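Local coordinates for protein beta-hexosaminidase (Neisseria gonorrhoeae, PDB 6JTJ) that probably cleaves terminal beta-1,4-linked N-acetylglucosamine from peptidoglycan fragments during cell-wall recycling, as a family 3 glycoside hydrolase, at residues V39-R44 and R96-I101; G45-D50 and D66-G71; G117-P122 and F377-A382; G147-T152 and M369-A374. All coordinates share one frame; numbering follows the deposited sequence.

Interaction 1 (V39-R44 and R96-I101); sequences VPHIPR and RTPELI
The guanidinium of R44 is sandwiched between P98 and I101. P98 CB sits over the centre of one face, 3.5 Å from R44 CZ, while I101 CG1 covers the opposite face off-centre, 3.7 Å from R44 NE. With both faces covered, the group meets the main chain edge-on: R44 NE (2.8 Å) and R44 NH2 (2.7 Å) both bind E99 O, which lies in the guanidinium plane. R44 NH1 bonds to Q351 OE1 of helix 346-352. R96, bent at chi3 (-83°), crosses the I42 side chain at about a right angle, and R96 NH2 makes a weak bond to P43 O (2.9 Å); its NH1 goes to L64 O and D66 O. Near the N terminus, P98 CD lies over the H41 ring in a CH-pi contact, on the same face as T97 O. A single backbone bridge joins H41 and T97, through T97 N to P40 O (3.1 Å) and I42 N to T97 O (2.8 Å), just before the cis peptide leading into P98. One water joins I42 O, P98 O and R96 NE. The two arginines thus spend their donors largely on main-chain oxygens, so the contact probably depends more on the path of the loops than on charge pairing.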
loop_
_atom_site.group_PDB
_atom_site.type_symbol
_atom_site.label_atom_id
_atom_site.label_comp_id
_atom_site.label_asym_id
_atom_site.label_seq_id
_atom_site.Cartn_x
_atom_site.Cartn_y
_atom_site.Cartn_z
ATOM N N VAL C 39 2.150 30.956 -28.993
ATOM C CA VAL C 39 1.686 30.140 -27.824
ATOM C C VAL C 39 0.178 29.868 -27.924
ATOM O O VAL C 39 -0.637 30.719 -27.550
ATOM C CB VAL C 39 1.989 30.836 -26.472
ATOM C CG1 VAL C 39 1.541 29.969 -25.299
ATOM C CG2 VAL C 39 3.470 31.172 -26.345
ATOM N N PRO C 40 -0.203 28.675 -28.413
ATOM C CA PRO C 40 -1.628 28.413 -28.672
ATOM C C PRO C 40 -2.539 28.558 -27.438
ATOM O O PRO C 40 -2.155 28.177 -26.327
ATOM C CB PRO C 40 -1.644 26.966 -29.186
ATOM C CG PRO C 40 -0.351 26.369 -28.746
ATOM C CD PRO C 40 0.639 27.491 -28.653
ATOM N N HIS C 41 -3.729 29.116 -27.650
ATOM C CA HIS C 41 -4.721 29.197 -26.597
ATOM C C HIS C 41 -5.725 28.055 -26.750
ATOM O O HIS C 41 -6.539 28.063 -27.665
ATOM C CB HIS C 41 -5.445 30.533 -26.601
ATOM C CG HIS C 41 -6.347 30.711 -25.419
ATOM N ND1 HIS C 41 -7.625 30.188 -25.374
ATOM C CD2 HIS C 41 -6.141 31.309 -24.222
ATOM C CE1 HIS C 41 -8.174 30.478 -24.207
ATOM N NE2 HIS C 41 -7.295 31.158 -23.491
ATOM N N ILE C 42 -5.643 27.078 -25.849
ATOM C CA ILE C 42 -6.469 25.870 -25.888
ATOM C C ILE C 42 -7.045 25.633 -24.488
ATOM O O ILE C 42 -6.303 25.651 -23.510
ATOM C CB ILE C 42 -5.620 24.635 -26.253
ATOM C CG1 ILE C 42 -4.653 24.955 -27.402
ATOM C CG2 ILE C 42 -6.515 23.452 -26.601
ATOM C CD1 ILE C 42 -3.654 23.852 -27.707
ATOM N N PRO C 43 -8.361 25.430 -24.379
ATOM C CA PRO C 43 -8.864 25.111 -23.050
ATOM C C PRO C 43 -8.180 23.859 -22.459
ATOM O O PRO C 43 -7.735 22.959 -23.206
ATOM C CB PRO C 43 -10.356 24.853 -23.285
ATOM C CG PRO C 43 -10.678 25.528 -24.576
ATOM C CD PRO C 43 -9.428 25.488 -25.388
ATOM N N ARG C 44 -8.070 23.822 -21.134
ATOM C CA ARG C 44 -7.493 22.657 -20.466
ATOM C C ARG C 44 -8.436 21.488 -20.646
ATOM O O ARG C 44 -9.617 21.588 -20.325
ATOM C CB ARG C 44 -7.291 22.937 -18.992
ATOM C CG ARG C 44 -6.263 23.993 -18.681
ATOM C CD ARG C 44 -6.254 24.280 -17.194
ATOM N NE ARG C 44 -5.163 25.166 -16.810
ATOM C CZ ARG C 44 -5.287 26.298 -16.133
ATOM N NH1 ARG C 44 -6.477 26.737 -15.701
ATOM N NH2 ARG C 44 -4.196 26.998 -15.869
ATOM N N ARG C 96 1.292 26.100 -23.826
ATOM C CA ARG C 96 -0.074 26.518 -24.109
ATOM C C ARG C 96 -0.642 27.336 -22.983
ATOM O O ARG C 96 -0.042 27.442 -21.924
ATOM C CB ARG C 96 -0.973 25.302 -24.370
ATOM C CG ARG C 96 -0.926 24.251 -23.260
ATOM C CD ARG C 96 -1.518 22.906 -23.670
ATOM N NE ARG C 96 -2.970 22.872 -23.541
ATOM C CZ ARG C 96 -3.720 21.810 -23.818
ATOM N NH1 ARG C 96 -3.155 20.675 -24.248
ATOM N NH2 ARG C 96 -5.046 21.881 -23.682
ATOM N N THR C 97 -1.790 27.940 -23.257
ATOM C CA THR C 97 -2.525 28.765 -22.308
ATOM C C THR C 97 -4.010 28.428 -22.417
ATOM O O THR C 97 -4.484 28.164 -23.510
ATOM C CB THR C 97 -2.365 30.259 -22.650
ATOM O OG1 THR C 97 -0.978 30.544 -22.791
ATOM C CG2 THR C 97 -2.956 31.157 -21.557
ATOM N N PRO C 98 -4.739 28.386 -21.287
ATOM C CA PRO C 98 -4.249 28.422 -19.907
ATOM C C PRO C 98 -3.194 27.337 -19.666
ATOM O O PRO C 98 -3.264 26.252 -20.258
ATOM C CB PRO C 98 -5.504 28.153 -19.085
ATOM C CG PRO C 98 -6.625 28.620 -19.944
ATOM C CD PRO C 98 -6.206 28.274 -21.342
ATOM N N GLU C 99 -2.214 27.655 -18.834
ATOM C CA GLU C 99 -1.078 26.785 -18.645
ATOM C C GLU C 99 -1.535 25.477 -18.014
ATOM O O GLU C 99 -2.426 25.456 -17.159
ATOM C CB GLU C 99 -0.023 27.472 -17.792
ATOM C CG GLU C 99 0.508 28.755 -18.437
ATOM C CD GLU C 99 1.534 29.484 -17.590
ATOM O OE1 GLU C 99 1.463 29.384 -16.356
ATOM O OE2 GLU C 99 2.405 30.185 -18.152
ATOM N N LEU C 100 -0.963 24.380 -18.498
ATOM C CA LEU C 100 -1.253 23.064 -17.950
ATOM C C LEU C 100 -1.017 23.085 -16.438
ATOM O O LEU C 100 0.003 23.576 -15.983
ATOM C CB LEU C 100 -0.369 21.997 -18.607
ATOM C CG LEU C 100 -0.638 21.679 -20.087
ATOM C CD1 LEU C 100 0.406 20.702 -20.605
ATOM C CD2 LEU C 100 -2.035 21.127 -20.319
ATOM N N ILE C 101 -1.984 22.565 -15.683
ATOM C CA ILE C 101 -1.877 22.449 -14.231
ATOM C C ILE C 101 -0.916 21.307 -13.891
ATOM O O ILE C 101 -0.979 20.239 -14.477
ATOM C CB ILE C 101 -3.262 22.184 -13.596
ATOM C CG1 ILE C 101 -4.147 23.425 -13.717
ATOM C CG2 ILE C 101 -3.137 21.764 -12.140
ATOM C CD1 ILE C 101 -3.709 24.621 -12.906
HETATM O O HOH W 1 -4.594 24.503 -22.056
#

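Interaction 2 (G45-D50 and D66-G71); sequences GPVMAD and DPAIGG
V47 O receives the straightest bond between the two segments, from G70 N at 2.9 Å with an N-H...O angle of 175°, and the CA-H of I69 leans on the same oxygen. On the same edge of the strand, V47 N makes a weak bond to A68 O. The A68 carbonyl oxygen also lies against V47 CB (3.2 Å) and P46 CD, so the oxygen is also covered by carbon. Further along, A49 N reaches G71 O at 3.0 Å. Between these bonds the pairing slips by one residue: V47 is matched with I69, but M48 with G71, a beta bulge that takes up G70. Glycines let the backbones come close where the strands begin. G45 CA lies 3.1 Å from P67 O, G70 CA lies 3.1 Å from G45 O, and G45 N donates to I69 O from well above the carbonyl plane. Just upstream, D66 OD1 accepts from A68 N in an Asx turn, inside the type I turn that feeds the second strand; its other oxygen forms a salt bridge with R335. V47 and I69 share one face of the sheet and pack against L334 and V331 of helix 328-335. M48 points to the other face, among F163, I321 and L323, and its side chain lies about 8 Å from a bound N-acetylglucosamine. Parallel strands 47-49 and 69-74 linked through helix 58-64 form a right-handed beta-alpha-beta crossover, the repeating step of the TIM-like barrel of family 3 glycoside hydrolases.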
loop_
_atom_site.group_PDB
_atom_site.type_symbol
_atom_site.label_atom_id
_atom_site.label_comp_id
_atom_site.label_asym_id
_atom_site.label_seq_id
_atom_site.Cartn_x
_atom_site.Cartn_y
_atom_site.Cartn_z
ATOM N N GLY C 45 -7.921 20.396 -21.203
ATOM C CA GLY C 45 -8.720 19.192 -21.407
ATOM C C GLY C 45 -8.933 18.420 -20.124
ATOM O O GLY C 45 -8.359 18.758 -19.098
ATOM N N PRO C 46 -9.736 17.349 -20.182
ATOM C CA PRO C 46 -10.079 16.575 -18.978
ATOM C C PRO C 46 -9.155 15.400 -18.668
ATOM O O PRO C 46 -9.539 14.511 -17.927
ATOM C CB PRO C 46 -11.483 16.059 -19.309
ATOM C CG PRO C 46 -11.434 15.831 -20.781
ATOM C CD PRO C 46 -10.563 16.943 -21.335
ATOM N N VAL C 47 -7.956 15.383 -19.222
ATOM C CA VAL C 47 -7.025 14.291 -18.964
ATOM C C VAL C 47 -5.805 14.852 -18.279
ATOM O O VAL C 47 -5.265 15.859 -18.725
ATOM C CB VAL C 47 -6.599 13.600 -20.272
ATOM C CG1 VAL C 47 -5.539 12.541 -20.017
ATOM C CG2 VAL C 47 -7.800 12.978 -20.961
ATOM N N MET C 48 -5.369 14.204 -17.211
ATOM C CA MET C 48 -4.110 14.539 -16.573
ATOM C C MET C 48 -3.126 13.433 -16.908
ATOM O O MET C 48 -3.343 12.270 -16.601
ATOM C CB MET C 48 -4.273 14.675 -15.064
ATOM C CG MET C 48 -2.989 15.014 -14.325
ATOM S SD MET C 48 -3.228 15.479 -12.580
ATOM C CE MET C 48 -3.235 17.260 -12.694
ATOM N N ALA C 49 -2.059 13.795 -17.591
ATOM C CA ALA C 49 -1.105 12.805 -18.070
ATOM C C ALA C 49 0.169 12.962 -17.268
ATOM O O ALA C 49 0.155 13.602 -16.227
ATOM C CB ALA C 49 -0.871 12.986 -19.563
ATOM N N ASP C 50 1.261 12.370 -17.735
ATOM C CA ASP C 50 2.535 12.516 -17.057
ATOM C C ASP C 50 3.668 12.410 -18.066
ATOM O O ASP C 50 3.433 12.383 -19.259
ATOM C CB ASP C 50 2.661 11.481 -15.937
ATOM C CG ASP C 50 2.752 10.070 -16.447
ATOM O OD1 ASP C 50 2.763 9.856 -17.687
ATOM O OD2 ASP C 50 2.781 9.160 -15.587
ATOM N N ASP C 66 -2.187 18.304 -27.123
ATOM C CA ASP C 66 -3.480 17.745 -27.474
ATOM C C ASP C 66 -4.574 18.378 -26.615
ATOM O O ASP C 66 -4.410 18.505 -25.404
ATOM C CB ASP C 66 -3.444 16.231 -27.294
ATOM C CG ASP C 66 -4.613 15.527 -27.948
ATOM O OD1 ASP C 66 -5.778 15.797 -27.585
ATOM O OD2 ASP C 66 -4.364 14.667 -28.814
ATOM N N PRO C 67 -5.688 18.805 -27.238
ATOM C CA PRO C 67 -6.759 19.442 -26.451
ATOM C C PRO C 67 -7.397 18.547 -25.363
ATOM O O PRO C 67 -8.072 19.068 -24.481
ATOM C CB PRO C 67 -7.814 19.827 -27.515
ATOM C CG PRO C 67 -7.459 19.055 -28.741
ATOM C CD PRO C 67 -5.983 18.814 -28.683
ATOM N N ALA C 68 -7.195 17.232 -25.441
ATOM C CA ALA C 68 -7.671 16.310 -24.418
ATOM C C ALA C 68 -6.951 16.488 -23.070
ATOM O O ALA C 68 -7.502 16.172 -22.019
ATOM C CB ALA C 68 -7.543 14.871 -24.896
ATOM N N ILE C 69 -5.745 17.033 -23.112
ATOM C CA ILE C 69 -4.926 17.160 -21.927
ATOM C C ILE C 69 -5.108 18.514 -21.251
ATOM O O ILE C 69 -5.164 19.551 -21.925
ATOM C CB ILE C 69 -3.469 16.871 -22.286
ATOM C CG1 ILE C 69 -3.389 15.408 -22.718
ATOM C CG2 ILE C 69 -2.552 17.163 -21.105
ATOM C CD1 ILE C 69 -2.000 14.924 -23.028
ATOM N N GLY C 70 -5.263 18.485 -19.925
ATOM C CA GLY C 70 -5.391 19.707 -19.113
ATOM C C GLY C 70 -4.371 19.876 -18.010
ATOM O O GLY C 70 -4.238 20.965 -17.458
ATOM N N GLY C 71 -3.631 18.814 -17.687
ATOM C CA GLY C 71 -2.621 18.888 -16.634
ATOM C C GLY C 71 -1.661 17.713 -16.637
ATOM O O GLY C 71 -1.800 16.783 -17.416
#

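Interaction 3 (G117-P122 and F377-A382); sequences GFTRLP and FVAGLA
P122 and V378 meet in the tight part of the contact, where the proline ring lies across the valine at about a right angle and P122 CD comes within 3.8 Å of V378 CG1. The same methyl takes L121 CD2 at 4.0 Å, the two side chains lying alongside each other and pointing the same way. It is placed there because V378 CG1 stands anti to the backbone N (chi1 170°). Around the ring, P122 CG touches L381 CB at 4.0 Å, so that the proline rests on successive turns of the helix. Closer still, A382 CB abuts the main chain, 3.2 Å from R120 O, and T119 turns its methyl to the helix, with T119 CG2 3.6 Å from A379 N, while its hydroxyl goes to E153. P122, L121 and V378 are all buried, and V378 is also backed by V149 of helix 136-155. The partners come from distant parts of the chain: residues 117-122 form the connection from strand 111-112 to helix 124-134 in the barrel domain, whereas 377-382 belong to the C-terminal helix 369-382, which packs on the outside of that domain. The looser side is the R120 side chain, whose aliphatic start only grazes the helix, R120 CB lying 4.2 Å from A382 CB. A bend at chi2 (74°) carries the rest of that arginine away from the helix, and R120 NH1 binds G109 O and the side-chain oxygen of Q112. On this partly exposed flank R120 also packs on G172 of the second subunit.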
loop_
_atom_site.group_PDB
_atom_site.type_symbol
_atom_site.label_atom_id
_atom_site.label_comp_id
_atom_site.label_asym_id
_atom_site.label_seq_id
_atom_site.Cartn_x
_atom_site.Cartn_y
_atom_site.Cartn_z
ATOM N N GLY C 117 17.047 18.876 -1.687
ATOM C CA GLY C 117 16.801 20.305 -1.803
ATOM C C GLY C 117 15.488 20.750 -1.193
ATOM O O GLY C 117 15.196 21.948 -1.163
ATOM N N PHE C 118 14.702 19.799 -0.674
ATOM C CA PHE C 118 13.425 20.102 -0.021
ATOM C C PHE C 118 13.557 19.816 1.455
ATOM O O PHE C 118 14.337 18.955 1.855
ATOM C CB PHE C 118 12.292 19.229 -0.626
ATOM C CG PHE C 118 11.783 19.724 -1.948
ATOM C CD1 PHE C 118 12.463 19.449 -3.117
ATOM C CD2 PHE C 118 10.606 20.464 -2.018
ATOM C CE1 PHE C 118 12.005 19.926 -4.332
ATOM C CE2 PHE C 118 10.128 20.933 -3.233
ATOM C CZ PHE C 118 10.830 20.671 -4.391
ATOM N N THR C 119 12.774 20.496 2.273
ATOM C CA THR C 119 12.616 20.102 3.657
ATOM C C THR C 119 11.936 18.735 3.680
ATOM O O THR C 119 10.967 18.523 2.956
ATOM C CB THR C 119 11.711 21.064 4.410
ATOM O OG1 THR C 119 12.256 22.363 4.292
ATOM C CG2 THR C 119 11.597 20.707 5.879
ATOM N N ARG C 120 12.460 17.814 4.498
ATOM C CA ARG C 120 11.833 16.511 4.676
ATOM C C ARG C 120 10.579 16.679 5.511
ATOM O O ARG C 120 10.617 17.244 6.588
ATOM C CB ARG C 120 12.800 15.529 5.340
ATOM C CG ARG C 120 12.349 14.078 5.263
ATOM C CD ARG C 120 12.539 13.512 3.866
ATOM N NE ARG C 120 12.206 12.089 3.817
ATOM C CZ ARG C 120 10.984 11.577 3.676
ATOM N NH1 ARG C 120 9.921 12.367 3.547
ATOM N NH2 ARG C 120 10.826 10.254 3.663
ATOM N N LEU C 121 9.455 16.196 5.005
ATOM C CA LEU C 121 8.165 16.395 5.654
ATOM C C LEU C 121 7.817 15.217 6.557
ATOM O O LEU C 121 8.097 14.070 6.208
ATOM C CB LEU C 121 7.071 16.562 4.602
ATOM C CG LEU C 121 7.248 17.732 3.639
ATOM C CD1 LEU C 121 6.366 17.537 2.419
ATOM C CD2 LEU C 121 6.944 19.054 4.313
ATOM N N PRO C 122 7.190 15.494 7.698
ATOM C CA PRO C 122 6.805 14.425 8.575
ATOM C C PRO C 122 5.570 13.742 8.055
ATOM O O PRO C 122 4.809 14.357 7.301
ATOM C CB PRO C 122 6.448 15.156 9.870
ATOM C CG PRO C 122 5.935 16.483 9.397
ATOM C CD PRO C 122 6.856 16.817 8.266
ATOM N N PHE C 377 11.653 24.097 11.786
ATOM C CA PHE C 377 10.665 23.458 12.662
ATOM C C PHE C 377 10.095 22.171 12.027
ATOM O O PHE C 377 9.953 21.134 12.685
ATOM C CB PHE C 377 9.524 24.423 12.963
ATOM C CG PHE C 377 8.351 23.778 13.686
ATOM C CD1 PHE C 377 8.411 23.505 15.037
ATOM C CD2 PHE C 377 7.196 23.431 12.997
ATOM C CE1 PHE C 377 7.334 22.920 15.696
ATOM C CE2 PHE C 377 6.112 22.834 13.647
ATOM C CZ PHE C 377 6.181 22.578 15.003
ATOM N N VAL C 378 9.744 22.252 10.746
ATOM C CA VAL C 378 9.132 21.119 10.042
ATOM C C VAL C 378 10.180 20.007 9.892
ATOM O O VAL C 378 9.897 18.853 10.153
ATOM C CB VAL C 378 8.542 21.570 8.686
ATOM C CG1 VAL C 378 8.135 20.382 7.841
ATOM C CG2 VAL C 378 7.339 22.482 8.919
ATOM N N ALA C 379 11.398 20.372 9.505
ATOM C CA ALA C 379 12.508 19.420 9.463
ATOM C C ALA C 379 12.641 18.662 10.776
ATOM O O ALA C 379 12.958 17.476 10.783
ATOM C CB ALA C 379 13.819 20.132 9.130
ATOM N N GLY C 380 12.431 19.360 11.885
ATOM C CA GLY C 380 12.574 18.773 13.209
ATOM C C GLY C 380 11.501 17.759 13.511
ATOM O O GLY C 380 11.755 16.774 14.209
ATOM N N LEU C 381 10.293 17.998 13.013
ATOM C CA LEU C 381 9.223 17.026 13.171
ATOM C C LEU C 381 9.550 15.756 12.399
ATOM O O LEU C 381 9.225 14.674 12.840
ATOM C CB LEU C 381 7.897 17.587 12.683
ATOM C CG LEU C 381 7.308 18.776 13.445
ATOM C CD1 LEU C 381 5.992 19.173 12.807
ATOM C CD2 LEU C 381 7.108 18.455 14.919
ATOM N N ALA C 382 10.197 15.897 11.250
ATOM C CA ALA C 382 10.571 14.745 10.430
ATOM C C ALA C 382 11.767 13.925 10.961
ATOM O O ALA C 382 11.998 12.825 10.482
ATOM C CB ALA C 382 10.836 15.183 8.990
#

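Interaction 4 (G147-T152 and M369-A374); sequences GRVLAT and MGFQAA
Two helices, 136-155 and the C-terminal 369-382, pack steeply across one another here, their short segments crossing at -106° with axes 10.0 Å apart, and F371 fills the interface. Its ring extends toward helix 136-155 because CG is anti to the backbone N (chi1 -176°), and the leading corner, F371 CE1, comes to 3.4 Å from T152 CB. The ring and T152 approach from opposite directions. R148 runs along the edge of the ring: F371 CD1 sits above the guanidinium face near its rim, 3.9 Å from R148 NE, and the two planes are 72° apart. The ring therefore presents its edge to the arginine, which is not the geometry of a cation-pi stack. F371 CB lies over the same flat group, 3.9 Å from R148 NH2. V149 touches the ring corner CE1 through its CA, and its CG2 packs on A374 CB at 3.8 Å. T152 directs its hydroxyl back along its own helix, OG1 to R148 O at 2.7 Å; T152 N binds the same oxygen from the opposite face of the carbonyl plane, so the polar end of T152 is satisfied within the helix while its carbons meet the ring. Helix 359-367 flanks the joint through V365 on R148, V362 on T152, and M366 on both T152 and F371, while L150 and A151 pack in turn on L200 of helix 186-202.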
loop_
_atom_site.group_PDB
_atom_site.type_symbol
_atom_site.label_atom_id
_atom_site.label_comp_id
_atom_site.label_asym_id
_atom_site.label_seq_id
_atom_site.Cartn_x
_atom_site.Cartn_y
_atom_site.Cartn_z
ATOM N N GLY C 147 2.005 22.664 6.274
ATOM C CA GLY C 147 1.331 23.050 5.017
ATOM C C GLY C 147 2.031 24.173 4.286
ATOM O O GLY C 147 2.241 24.124 3.076
ATOM N N ARG C 148 2.436 25.179 5.048
ATOM C CA ARG C 148 3.147 26.315 4.479
ATOM C C ARG C 148 4.466 25.925 3.828
ATOM O O ARG C 148 4.778 26.339 2.711
ATOM C CB ARG C 148 3.384 27.366 5.570
ATOM C CG ARG C 148 3.938 28.679 5.022
ATOM C CD ARG C 148 4.338 29.666 6.103
ATOM N NE ARG C 148 5.035 30.811 5.484
ATOM C CZ ARG C 148 5.803 31.691 6.124
ATOM N NH1 ARG C 148 5.995 31.577 7.437
ATOM N NH2 ARG C 148 6.393 32.685 5.444
ATOM N N VAL C 149 5.267 25.145 4.543
ATOM C CA VAL C 149 6.555 24.728 4.010
ATOM C C VAL C 149 6.366 23.843 2.804
ATOM O O VAL C 149 7.004 24.026 1.769
ATOM C CB VAL C 149 7.363 23.993 5.090
ATOM C CG1 VAL C 149 8.605 23.339 4.505
ATOM C CG2 VAL C 149 7.755 24.973 6.192
ATOM N N LEU C 150 5.486 22.860 2.945
ATOM C CA LEU C 150 5.213 21.913 1.876
ATOM C C LEU C 150 4.883 22.652 0.581
ATOM O O LEU C 150 5.499 22.427 -0.458
ATOM C CB LEU C 150 4.041 21.026 2.321
ATOM C CG LEU C 150 3.553 19.862 1.472
ATOM C CD1 LEU C 150 2.684 18.993 2.369
ATOM C CD2 LEU C 150 2.757 20.316 0.254
ATOM N N ALA C 151 3.893 23.528 0.669
ATOM C CA ALA C 151 3.376 24.220 -0.503
ATOM C C ALA C 151 4.381 25.229 -1.063
ATOM O O ALA C 151 4.612 25.264 -2.272
ATOM C CB ALA C 151 2.055 24.917 -0.166
ATOM N N THR C 152 4.993 26.023 -0.190
ATOM C CA THR C 152 5.883 27.091 -0.645
ATOM C C THR C 152 7.067 26.539 -1.437
ATOM O O THR C 152 7.399 27.053 -2.493
ATOM C CB THR C 152 6.385 27.961 0.518
ATOM O OG1 THR C 152 5.275 28.496 1.251
ATOM C CG2 THR C 152 7.223 29.123 -0.021
ATOM N N MET C 369 13.522 35.177 7.099
ATOM C CA MET C 369 13.829 34.434 8.305
ATOM C C MET C 369 12.628 33.647 8.803
ATOM O O MET C 369 12.790 32.567 9.353
ATOM C CB MET C 369 14.262 35.391 9.418
ATOM C CG MET C 369 14.675 34.714 10.733
ATOM S SD MET C 369 16.079 33.565 10.540
ATOM C CE MET C 369 15.888 32.550 12.011
ATOM N N GLY C 370 11.443 34.242 8.689
ATOM C CA GLY C 370 10.198 33.597 9.124
ATOM C C GLY C 370 9.975 32.260 8.448
ATOM O O GLY C 370 9.670 31.252 9.103
ATOM N N PHE C 371 10.154 32.250 7.131
ATOM C CA PHE C 371 9.998 31.027 6.391
ATOM C C PHE C 371 11.116 30.021 6.673
ATOM O O PHE C 371 10.842 28.830 6.844
ATOM C CB PHE C 371 9.959 31.283 4.902
ATOM C CG PHE C 371 9.703 30.046 4.140
ATOM C CD1 PHE C 371 8.410 29.477 4.118
ATOM C CD2 PHE C 371 10.745 29.387 3.531
ATOM C CE1 PHE C 371 8.170 28.311 3.438
ATOM C CE2 PHE C 371 10.506 28.230 2.866
ATOM C CZ PHE C 371 9.228 27.690 2.808
ATOM N N GLN C 372 12.357 30.503 6.766
ATOM C CA GLN C 372 13.486 29.635 7.116
ATOM C C GLN C 372 13.306 28.978 8.487
ATOM O O GLN C 372 13.673 27.820 8.676
ATOM C CB GLN C 372 14.817 30.378 7.042
ATOM C CG GLN C 372 15.275 30.607 5.621
ATOM C CD GLN C 372 16.557 31.450 5.525
ATOM O OE1 GLN C 372 17.669 30.933 5.460
ATOM N NE2 GLN C 372 16.388 32.756 5.537
ATOM N N ALA C 373 12.705 29.698 9.424
ATOM C CA ALA C 373 12.395 29.117 10.736
ATOM C C ALA C 373 11.331 28.033 10.623
ATOM O O ALA C 373 11.395 26.996 11.311
ATOM C CB ALA C 373 11.935 30.201 11.687
ATOM N N ALA C 374 10.311 28.287 9.795
ATOM C CA ALA C 374 9.274 27.279 9.565
ATOM C C ALA C 374 9.913 26.012 9.020
ATOM O O ALA C 374 9.597 24.910 9.483
ATOM C CB ALA C 374 8.205 27.821 8.611
#

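How the interactions relate
Starting at the N terminus, residues 39-44 close a loop with 96-101 in interaction 1. Residues 45-50 follow directly and pair with 66-71, so interaction 2 is nested inside that loop. The two contacts touch, I101 N lying 3.3 Å from G70 O in a probable hydrogen bond, and together join the N-terminal lead-in to the first strands of the barrel. Both are complete before interaction 3 opens at 117-122. Its loop runs to 377-382 and encloses interaction 4, between 147-152 and 369-374. These two also touch, L121 CD1 packing 3.8 Å from L150 CG, and bind helix 369-382 to the barrel domain. Interactions 2 and 3 lie on opposite sides of the chain's centre, their centres about 32 Å apart.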